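Local coordinates for putative uncharacterized protein TTHA0988 (Thermus thermophilus, PDB 3OEP), which is of unknown function but resembles the bacterial KipI-KipA pair, carries cyclophilin-like folds and was formerly mistaken for an allophanate hydrolase, at residues P252-N262 with G329-A337; L289-G297 with V375-L386. All coordinates share one frame; numbering follows the deposited sequence.

Contact 1 (P252-N262 with G329-A337); sequences PLDAPSARLAN and GVRGYLAVA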
loop_
_atom_site.group_PDB
_atom_site.type_symbol
_atom_site.label_atom_id
_atom_site.label_comp_id
_atom_site.label_asym_id
_atom_site.label_seq_id
_atom_site.Cartn_x
_atom_site.Cartn_y
_atom_site.Cartn_z
ATOM N N PRO A 252 2.842 2.075 10.378
ATOM C CA PRO A 252 3.946 1.233 10.848
ATOM C C PRO A 252 3.705 -0.233 10.521
ATOM O O PRO A 252 2.565 -0.697 10.588
ATOM C CB PRO A 252 3.942 1.465 12.361
ATOM C CG PRO A 252 2.522 1.805 12.681
ATOM C CD PRO A 252 1.929 2.457 11.471
ATOM N N LEU A 253 4.763 -0.951 10.160
ATOM C CA LEU A 253 4.634 -2.371 9.823
ATOM C C LEU A 253 4.528 -3.238 11.082
ATOM O O LEU A 253 3.923 -4.316 11.052
ATOM C CB LEU A 253 5.794 -2.829 8.939
ATOM C CG LEU A 253 5.437 -3.904 7.913
ATOM C CD1 LEU A 253 4.503 -3.317 6.847
ATOM C CD2 LEU A 253 6.685 -4.492 7.273
ATOM N N ASP A 254 5.122 -2.763 12.177
ATOM C CA ASP A 254 4.957 -3.367 13.499
ATOM C C ASP A 254 4.293 -2.307 14.379
ATOM O O ASP A 254 4.962 -1.527 15.059
ATOM C CB ASP A 254 6.324 -3.824 14.028
ATOM C CG ASP A 254 6.295 -4.311 15.480
ATOM O OD1 ASP A 254 5.217 -4.411 16.113
ATOM O OD2 ASP A 254 7.399 -4.581 15.990
ATOM N N ALA A 255 2.963 -2.265 14.322
ATOM C CA ALA A 255 2.197 -1.190 14.957
ATOM C C ALA A 255 2.312 -1.170 16.487
ATOM O O ALA A 255 2.427 -0.095 17.080
ATOM C CB ALA A 255 0.727 -1.250 14.522
ATOM N N PRO A 256 2.291 -2.348 17.143
ATOM C CA PRO A 256 2.445 -2.307 18.602
ATOM C C PRO A 256 3.766 -1.676 19.065
ATOM O O PRO A 256 3.796 -0.965 20.078
ATOM C CB PRO A 256 2.376 -3.779 19.005
ATOM C CG PRO A 256 1.551 -4.416 17.941
ATOM C CD PRO A 256 1.871 -3.681 16.670
ATOM N N SER A 257 4.843 -1.925 18.329
ATOM C CA SER A 257 6.130 -1.313 18.657
ATOM C C SER A 257 6.094 0.194 18.448
ATOM O O SER A 257 6.619 0.947 19.278
ATOM C CB SER A 257 7.262 -1.947 17.853
ATOM O OG SER A 257 7.432 -3.292 18.258
ATOM N N ALA A 258 5.473 0.636 17.353
ATOM C CA ALA A 258 5.330 2.069 17.089
ATOM C C ALA A 258 4.528 2.749 18.195
ATOM O O ALA A 258 4.902 3.814 18.702
ATOM C CB ALA A 258 4.661 2.307 15.734
ATOM N N ARG A 259 3.408 2.136 18.561
ATOM C CA ARG A 259 2.560 2.679 19.613
ATOM C C ARG A 259 3.297 2.759 20.951
ATOM O O ARG A 259 3.140 3.739 21.679
ATOM C CB ARG A 259 1.272 1.861 19.740
ATOM C CG ARG A 259 0.323 2.064 18.561
ATOM C CD ARG A 259 -1.094 1.608 18.886
ATOM N NE ARG A 259 -1.234 0.155 18.841
ATOM C CZ ARG A 259 -1.450 -0.558 17.734
ATOM N NH1 ARG A 259 -1.545 0.033 16.546
ATOM N NH2 ARG A 259 -1.567 -1.880 17.817
ATOM N N LEU A 260 4.103 1.741 21.260
ATOM C CA LEU A 260 4.890 1.719 22.495
ATOM C C LEU A 260 5.898 2.870 22.541
ATOM O O LEU A 260 6.019 3.556 23.562
ATOM C CB LEU A 260 5.617 0.378 22.663
ATOM C CG LEU A 260 6.510 0.247 23.908
ATOM C CD1 LEU A 260 5.727 0.577 25.163
ATOM C CD2 LEU A 260 7.120 -1.141 24.005
ATOM N N ALA A 261 6.628 3.065 21.446
ATOM C CA ALA A 261 7.584 4.170 21.348
ATOM C C ALA A 261 6.913 5.518 21.618
ATOM O O ALA A 261 7.407 6.314 22.411
ATOM C CB ALA A 261 8.267 4.171 19.978
ATOM N N ASN A 262 5.774 5.761 20.975
ATOM C CA ASN A 262 5.037 7.007 21.186
ATOM C C ASN A 262 4.541 7.174 22.611
ATOM O O ASN A 262 4.637 8.257 23.184
ATOM C CB ASN A 262 3.861 7.122 20.212
ATOM C CG ASN A 262 4.247 7.815 18.920
ATOM O OD1 ASN A 262 5.095 8.710 18.915
ATOM N ND2 ASN A 262 3.623 7.410 17.815
ATOM N N GLY A 329 14.819 -9.879 14.386
ATOM C CA GLY A 329 14.053 -8.697 14.082
ATOM C C GLY A 329 14.835 -7.822 13.140
ATOM O O GLY A 329 16.041 -7.994 12.943
ATOM N N VAL A 330 14.124 -6.888 12.533
ATOM C CA VAL A 330 14.710 -6.017 11.541
ATOM C C VAL A 330 14.200 -4.593 11.596
ATOM O O VAL A 330 14.771 -3.747 10.934
ATOM C CB VAL A 330 14.455 -6.531 10.111
ATOM C CG1 VAL A 330 15.133 -7.867 9.901
ATOM C CG2 VAL A 330 12.962 -6.617 9.823
ATOM N N ARG A 331 13.155 -4.324 12.382
ATOM C CA ARG A 331 12.430 -3.058 12.270
ATOM C C ARG A 331 12.331 -2.332 13.605
ATOM O O ARG A 331 11.779 -2.848 14.572
ATOM C CB ARG A 331 11.041 -3.315 11.699
ATOM C CG ARG A 331 10.300 -2.088 11.204
ATOM C CD ARG A 331 9.089 -2.503 10.356
ATOM N NE ARG A 331 9.501 -3.427 9.296
ATOM C CZ ARG A 331 9.896 -3.087 8.071
ATOM N NH1 ARG A 331 9.869 -1.829 7.657
ATOM N NH2 ARG A 331 10.282 -4.037 7.231
ATOM N N GLY A 332 12.872 -1.121 13.631
ATOM C CA GLY A 332 12.883 -0.291 14.829
ATOM C C GLY A 332 12.078 0.980 14.648
ATOM O O GLY A 332 11.787 1.395 13.512
ATOM N N TYR A 333 11.720 1.588 15.781
ATOM C CA TYR A 333 10.956 2.830 15.839
ATOM C C TYR A 333 11.611 3.827 16.780
ATOM O O TYR A 333 12.042 3.467 17.875
ATOM C CB TYR A 333 9.519 2.563 16.309
ATOM C CG TYR A 333 8.800 1.721 15.307
ATOM C CD1 TYR A 333 8.852 0.337 15.377
ATOM C CD2 TYR A 333 8.153 2.312 14.224
ATOM C CE1 TYR A 333 8.239 -0.446 14.411
ATOM C CE2 TYR A 333 7.538 1.540 13.255
ATOM C CZ TYR A 333 7.581 0.168 13.351
ATOM O OH TYR A 333 6.977 -0.593 12.378
ATOM N N LEU A 334 11.683 5.077 16.343
ATOM C CA LEU A 334 12.176 6.155 17.186
ATOM C C LEU A 334 11.101 7.224 17.270
ATOM O O LEU A 334 10.728 7.808 16.255
ATOM C CB LEU A 334 13.461 6.739 16.614
ATOM C CG LEU A 334 14.145 7.819 17.455
ATOM C CD1 LEU A 334 14.726 7.214 18.723
ATOM C CD2 LEU A 334 15.221 8.514 16.624
ATOM N N ALA A 335 10.607 7.463 18.483
ATOM C CA ALA A 335 9.637 8.519 18.756
ATOM C C ALA A 335 10.323 9.652 19.503
ATOM O O ALA A 335 11.320 9.436 20.193
ATOM C CB ALA A 335 8.483 7.973 19.574
ATOM N N VAL A 336 9.792 10.861 19.350
ATOM C CA VAL A 336 10.269 12.013 20.106
ATOM C C VAL A 336 9.094 12.686 20.791
ATOM O O VAL A 336 7.997 12.758 20.234
ATOM C CB VAL A 336 11.025 13.025 19.213
ATOM C CG1 VAL A 336 12.269 12.364 18.609
ATOM C CG2 VAL A 336 10.117 13.573 18.127
ATOM N N ALA A 337 9.326 13.168 22.008
ATOM C CA ALA A 337 8.286 13.828 22.783
ATOM C C ALA A 337 7.735 15.000 21.979
ATOM O O ALA A 337 8.496 15.886 21.566
ATOM C CB ALA A 337 8.843 14.308 24.111
HETATM O O HOH W 1 7.108 10.559 17.715
#
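The phenolic oxygen of Y333 receives the backbone N-H of D254, with D254 N 2.9 Å from Y333 OH and a nearly straight angle of 165° at the hydrogen. The same OH is hydrogen-bonded to the carboxylate of E275, which also takes the N-H of L253, so this buried hydroxyl is bonded both to the backbone before the helix and to a glutamate of the neighbouring strand 273-277. Y333 reaches that point because CG stands anti to its own carbonyl carbon (chi1 -65°), which lays the ring against the first helical turn. The methyl of A258 lies over one ring face, a CH-pi contact with A258 CB 4.0 Å from the centroid. S257 CB comes obliquely to Y333 CD1 at 3.7 Å, and P252 CB packs near Y333 CE2. A phenylalanine here could still lie under A258, but the loss of the hydroxyl would probably leave the D254 N-H without its acceptor and take one partner from E275.

D254 is the N-cap of helix 255-264: its OD1 accepts a weak bond from S257 N, while S257 OG donates to D254 OD2 at 2.6 Å from above the carboxylate plane. Segment 255-262 packs on the face of a five-stranded antiparallel sheet at strand 331-336, the axes 7.5 Å apart at their closest and 26° from parallel. Strand alternation turns R331, Y333 and A335 toward it. Small residues suit the close approach further on, where A261 CB meets A335 CB at 3.8 Å. At the other end L253 CD2 sits over a face of the R331 guanidinium, whose NE donates to G481 O and whose NH1 forms a salt bridge with E275, probably offsetting the buried charge. A water lies 3.0 Å from N262 OD1 and accepts from V336 N, while N262 ND2 serves A271 O.

Contact 2 (L289-G297 with V375-L386); sequences LVAAFAGYG and VRPGRAFPQRPL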
loop_
_atom_site.group_PDB
_atom_site.type_symbol
_atom_site.label_atom_id
_atom_site.label_comp_id
_atom_site.label_asym_id
_atom_site.label_seq_id
_atom_site.Cartn_x
_atom_site.Cartn_y
_atom_site.Cartn_z
ATOM N N LEU A 289 16.396 16.584 23.505
ATOM C CA LEU A 289 15.175 15.834 23.226
ATOM C C LEU A 289 14.989 14.721 24.236
ATOM O O LEU A 289 15.957 14.230 24.814
ATOM C CB LEU A 289 15.256 15.174 21.839
ATOM C CG LEU A 289 15.352 16.098 20.634
ATOM C CD1 LEU A 289 15.732 15.309 19.386
ATOM C CD2 LEU A 289 14.038 16.843 20.433
ATOM N N VAL A 290 13.736 14.328 24.436
ATOM C CA VAL A 290 13.440 13.051 25.043
ATOM C C VAL A 290 12.862 12.188 23.937
ATOM O O VAL A 290 11.902 12.572 23.260
ATOM C CB VAL A 290 12.501 13.170 26.238
ATOM C CG1 VAL A 290 12.082 11.787 26.737
ATOM C CG2 VAL A 290 13.197 13.941 27.350
ATOM N N ALA A 291 13.508 11.052 23.714
ATOM C CA ALA A 291 13.149 10.147 22.640
ATOM C C ALA A 291 12.964 8.745 23.196
ATOM O O ALA A 291 13.382 8.452 24.317
ATOM C CB ALA A 291 14.244 10.163 21.553
ATOM N N ALA A 292 12.321 7.876 22.425
ATOM C CA ALA A 292 12.168 6.484 22.826
ATOM C C ALA A 292 12.390 5.573 21.637
ATOM O O ALA A 292 11.983 5.889 20.518
ATOM C CB ALA A 292 10.792 6.235 23.419
ATOM N N PHE A 293 13.040 4.446 21.910
ATOM C CA PHE A 293 13.355 3.440 20.925
ATOM C C PHE A 293 12.561 2.181 21.259
ATOM O O PHE A 293 12.522 1.751 22.411
ATOM C CB PHE A 293 14.862 3.166 20.936
ATOM C CG PHE A 293 15.268 1.977 20.122
ATOM C CD1 PHE A 293 16.061 0.979 20.679
ATOM C CD2 PHE A 293 14.848 1.841 18.807
ATOM C CE1 PHE A 293 16.433 -0.126 19.933
ATOM C CE2 PHE A 293 15.218 0.733 18.055
ATOM C CZ PHE A 293 16.007 -0.252 18.624
ATOM N N ALA A 294 11.876 1.629 20.260
ATOM C CA ALA A 294 11.111 0.399 20.436
ATOM C C ALA A 294 11.190 -0.426 19.158
ATOM O O ALA A 294 11.670 0.053 18.130
ATOM C CB ALA A 294 9.658 0.700 20.801
ATOM N N GLY A 295 10.717 -1.665 19.232
ATOM C CA GLY A 295 10.848 -2.598 18.120
ATOM C C GLY A 295 12.010 -3.542 18.330
ATOM O O GLY A 295 12.422 -3.797 19.467
ATOM N N TYR A 296 12.535 -4.072 17.230
ATOM C CA TYR A 296 13.501 -5.160 17.285
ATOM C C TYR A 296 14.577 -4.991 16.227
ATOM O O TYR A 296 14.469 -4.143 15.352
ATOM C CB TYR A 296 12.790 -6.506 17.085
ATOM C CG TYR A 296 11.627 -6.708 18.027
ATOM C CD1 TYR A 296 11.800 -7.326 19.258
ATOM C CD2 TYR A 296 10.350 -6.263 17.691
ATOM C CE1 TYR A 296 10.735 -7.493 20.129
ATOM C CE2 TYR A 296 9.285 -6.424 18.551
ATOM C CZ TYR A 296 9.480 -7.042 19.768
ATOM O OH TYR A 296 8.414 -7.197 20.617
ATOM N N GLY A 297 15.632 -5.795 16.336
ATOM C CA GLY A 297 16.679 -5.818 15.325
ATOM C C GLY A 297 17.864 -4.910 15.584
ATOM O O GLY A 297 18.843 -4.960 14.841
ATOM N N VAL A 375 8.372 15.718 28.533
ATOM C CA VAL A 375 8.165 14.643 29.496
ATOM C C VAL A 375 9.520 14.198 30.029
ATOM O O VAL A 375 10.545 14.408 29.372
ATOM C CB VAL A 375 7.448 13.439 28.860
ATOM C CG1 VAL A 375 6.069 13.850 28.355
ATOM C CG2 VAL A 375 8.284 12.840 27.737
ATOM N N ARG A 376 9.523 13.585 31.208
ATOM C CA ARG A 376 10.752 13.054 31.796
ATOM C C ARG A 376 11.266 11.857 31.004
ATOM O O ARG A 376 10.475 11.015 30.581
ATOM C CB ARG A 376 10.513 12.586 33.230
ATOM C CG ARG A 376 10.191 13.678 34.210
ATOM C CD ARG A 376 9.747 13.075 35.519
ATOM N NE ARG A 376 9.508 14.087 36.544
ATOM C CZ ARG A 376 8.426 14.860 36.609
ATOM N NH1 ARG A 376 7.460 14.760 35.698
ATOM N NH2 ARG A 376 8.318 15.750 37.583
ATOM N N PRO A 377 12.594 11.754 30.841
ATOM C CA PRO A 377 13.188 10.561 30.244
ATOM C C PRO A 377 13.228 9.398 31.233
ATOM O O PRO A 377 12.914 9.572 32.415
ATOM C CB PRO A 377 14.609 11.016 29.912
ATOM C CG PRO A 377 14.932 11.986 30.986
ATOM C CD PRO A 377 13.630 12.703 31.292
ATOM N N GLY A 378 13.607 8.223 30.743
ATOM C CA GLY A 378 13.836 7.064 31.594
ATOM C C GLY A 378 12.630 6.187 31.861
ATOM O O GLY A 378 12.660 5.374 32.786
ATOM N N ARG A 379 11.562 6.345 31.078
ATOM C CA ARG A 379 10.430 5.424 31.156
ATOM C C ARG A 379 10.817 4.130 30.461
ATOM O O ARG A 379 11.635 4.134 29.546
ATOM C CB ARG A 379 9.185 5.983 30.475
ATOM C CG ARG A 379 8.533 7.165 31.165
ATOM C CD ARG A 379 7.005 7.082 31.069
ATOM N NE ARG A 379 6.381 8.405 30.994
ATOM C CZ ARG A 379 5.646 8.866 29.978
ATOM N NH1 ARG A 379 5.394 8.120 28.905
ATOM N NH2 ARG A 379 5.141 10.093 30.041
ATOM N N ALA A 380 10.226 3.023 30.899
ATOM C CA ALA A 380 10.434 1.743 30.231
ATOM C C ALA A 380 9.192 0.879 30.364
ATOM O O ALA A 380 8.527 0.891 31.399
ATOM C CB ALA A 380 11.651 1.025 30.800
ATOM N N PHE A 381 8.888 0.138 29.301
ATOM C CA PHE A 381 7.779 -0.816 29.290
ATOM C C PHE A 381 8.290 -2.101 28.645
ATOM O O PHE A 381 9.065 -2.042 27.691
ATOM C CB PHE A 381 6.595 -0.246 28.508
ATOM C CG PHE A 381 5.327 -1.042 28.654
ATOM C CD1 PHE A 381 4.453 -0.797 29.708
ATOM C CD2 PHE A 381 5.007 -2.040 27.740
ATOM C CE1 PHE A 381 3.278 -1.535 29.848
ATOM C CE2 PHE A 381 3.839 -2.781 27.870
ATOM C CZ PHE A 381 2.973 -2.528 28.927
ATOM N N PRO A 382 7.866 -3.271 29.157
ATOM C CA PRO A 382 8.393 -4.506 28.591
ATOM C C PRO A 382 7.879 -4.751 27.177
ATOM O O PRO A 382 6.703 -4.521 26.898
ATOM C CB PRO A 382 7.864 -5.580 29.549
ATOM C CG PRO A 382 6.597 -4.991 30.080
ATOM C CD PRO A 382 6.926 -3.539 30.263
ATOM N N GLN A 383 8.757 -5.192 26.289
ATOM C CA GLN A 383 8.325 -5.618 24.967
ATOM C C GLN A 383 8.048 -7.103 24.993
ATOM O O GLN A 383 8.762 -7.860 25.651
ATOM C CB GLN A 383 9.400 -5.347 23.924
ATOM C CG GLN A 383 9.809 -3.913 23.825
ATOM C CD GLN A 383 10.422 -3.598 22.477
ATOM O OE1 GLN A 383 10.068 -2.606 21.847
ATOM N NE2 GLN A 383 11.325 -4.459 22.018
ATOM N N ARG A 384 7.024 -7.519 24.260
ATOM C CA ARG A 384 6.794 -8.936 24.024
ATOM C C ARG A 384 8.032 -9.524 23.337
ATOM O O ARG A 384 8.658 -8.855 22.508
ATOM C CB ARG A 384 5.540 -9.145 23.166
ATOM C CG ARG A 384 5.625 -8.570 21.763
ATOM C CD ARG A 384 4.282 -8.605 21.027
ATOM N NE ARG A 384 3.305 -7.655 21.558
ATOM C CZ ARG A 384 2.191 -7.276 20.930
ATOM N NH1 ARG A 384 1.889 -7.751 19.725
ATOM N NH2 ARG A 384 1.371 -6.402 21.507
ATOM N N PRO A 385 8.414 -10.760 23.694
ATOM C CA PRO A 385 9.569 -11.324 23.006
ATOM C C PRO A 385 9.256 -11.656 21.547
ATOM O O PRO A 385 8.114 -11.977 21.208
ATOM C CB PRO A 385 9.868 -12.599 23.800
ATOM C CG PRO A 385 8.593 -12.949 24.468
ATOM C CD PRO A 385 7.918 -11.647 24.762
ATOM N N LEU A 386 10.270 -11.546 20.699
ATOM C CA LEU A 386 10.147 -11.904 19.297
ATOM C C LEU A 386 10.694 -13.316 19.142
ATOM O O LEU A 386 11.875 -13.541 19.392
ATOM C CB LEU A 386 10.947 -10.933 18.433
ATOM C CG LEU A 386 10.874 -11.137 16.922
ATOM C CD1 LEU A 386 9.467 -10.898 16.401
ATOM C CD2 LEU A 386 11.867 -10.223 16.228
#
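Strand 289-295 of the antiparallel sheet is met by a long irregular loop, 375-386, which touches it chiefly near its two ends. At the C-terminal end the Q383 amide pairs with both backbone groups of G295. G295 N donates to Q383 OE1 at 2.9 Å, in the carbonyl plane on a lone pair, and Q383 NE2 returns a bond to G295 O, also 2.9 Å and almost straight at 172°. The chain of Q383, extended beyond CG (chi2 -157°), gives it the length to reach. Glycine is needed at 295 because at its backbone angles a CB would run into the preceding carbonyl.

Next along, the Y296 ring lies between Q383 NE2 on one face and L386 CB on the other, the latter 4.1 Å from the centroid in a CH-pi contact. Y296 OH gives a short bond to R384 O, 2.5 Å, a loop carbonyl lying at the ring edge. At the strand's start, branched V290 sets CG1 4.1 Å from V375 CG2 and equally near P377 CB. Q383 thus meets the last strand residue much as a neighbouring strand would, tying irregular loop to sheet end in this cyclophilin-like carboxyltransferase A and B region.

Overall arrangement
Contacts 1 and 2 have centres about 9 Å apart and share one five-stranded antiparallel sheet, in which strands 331-336 and 289-295 are neighbours. Backbone atoms join them directly: Y333 N is 2.8 Å from A294 O, and A335 O is 2.9 Å from A292 N, both probable hydrogen bonds. Along the chain the segments alternate, 252-262, 289-297, 329-337 and then 375-386, so the two connections cross. Helix 255-264 also touches both segments of contact 2, since A261 touches A294, S257 meets Y296 and L260 meets F381 of the loop. Helix, adjacent strands and late loop, all within the carboxyltransferase A and B region, thus make one continuous packed unit.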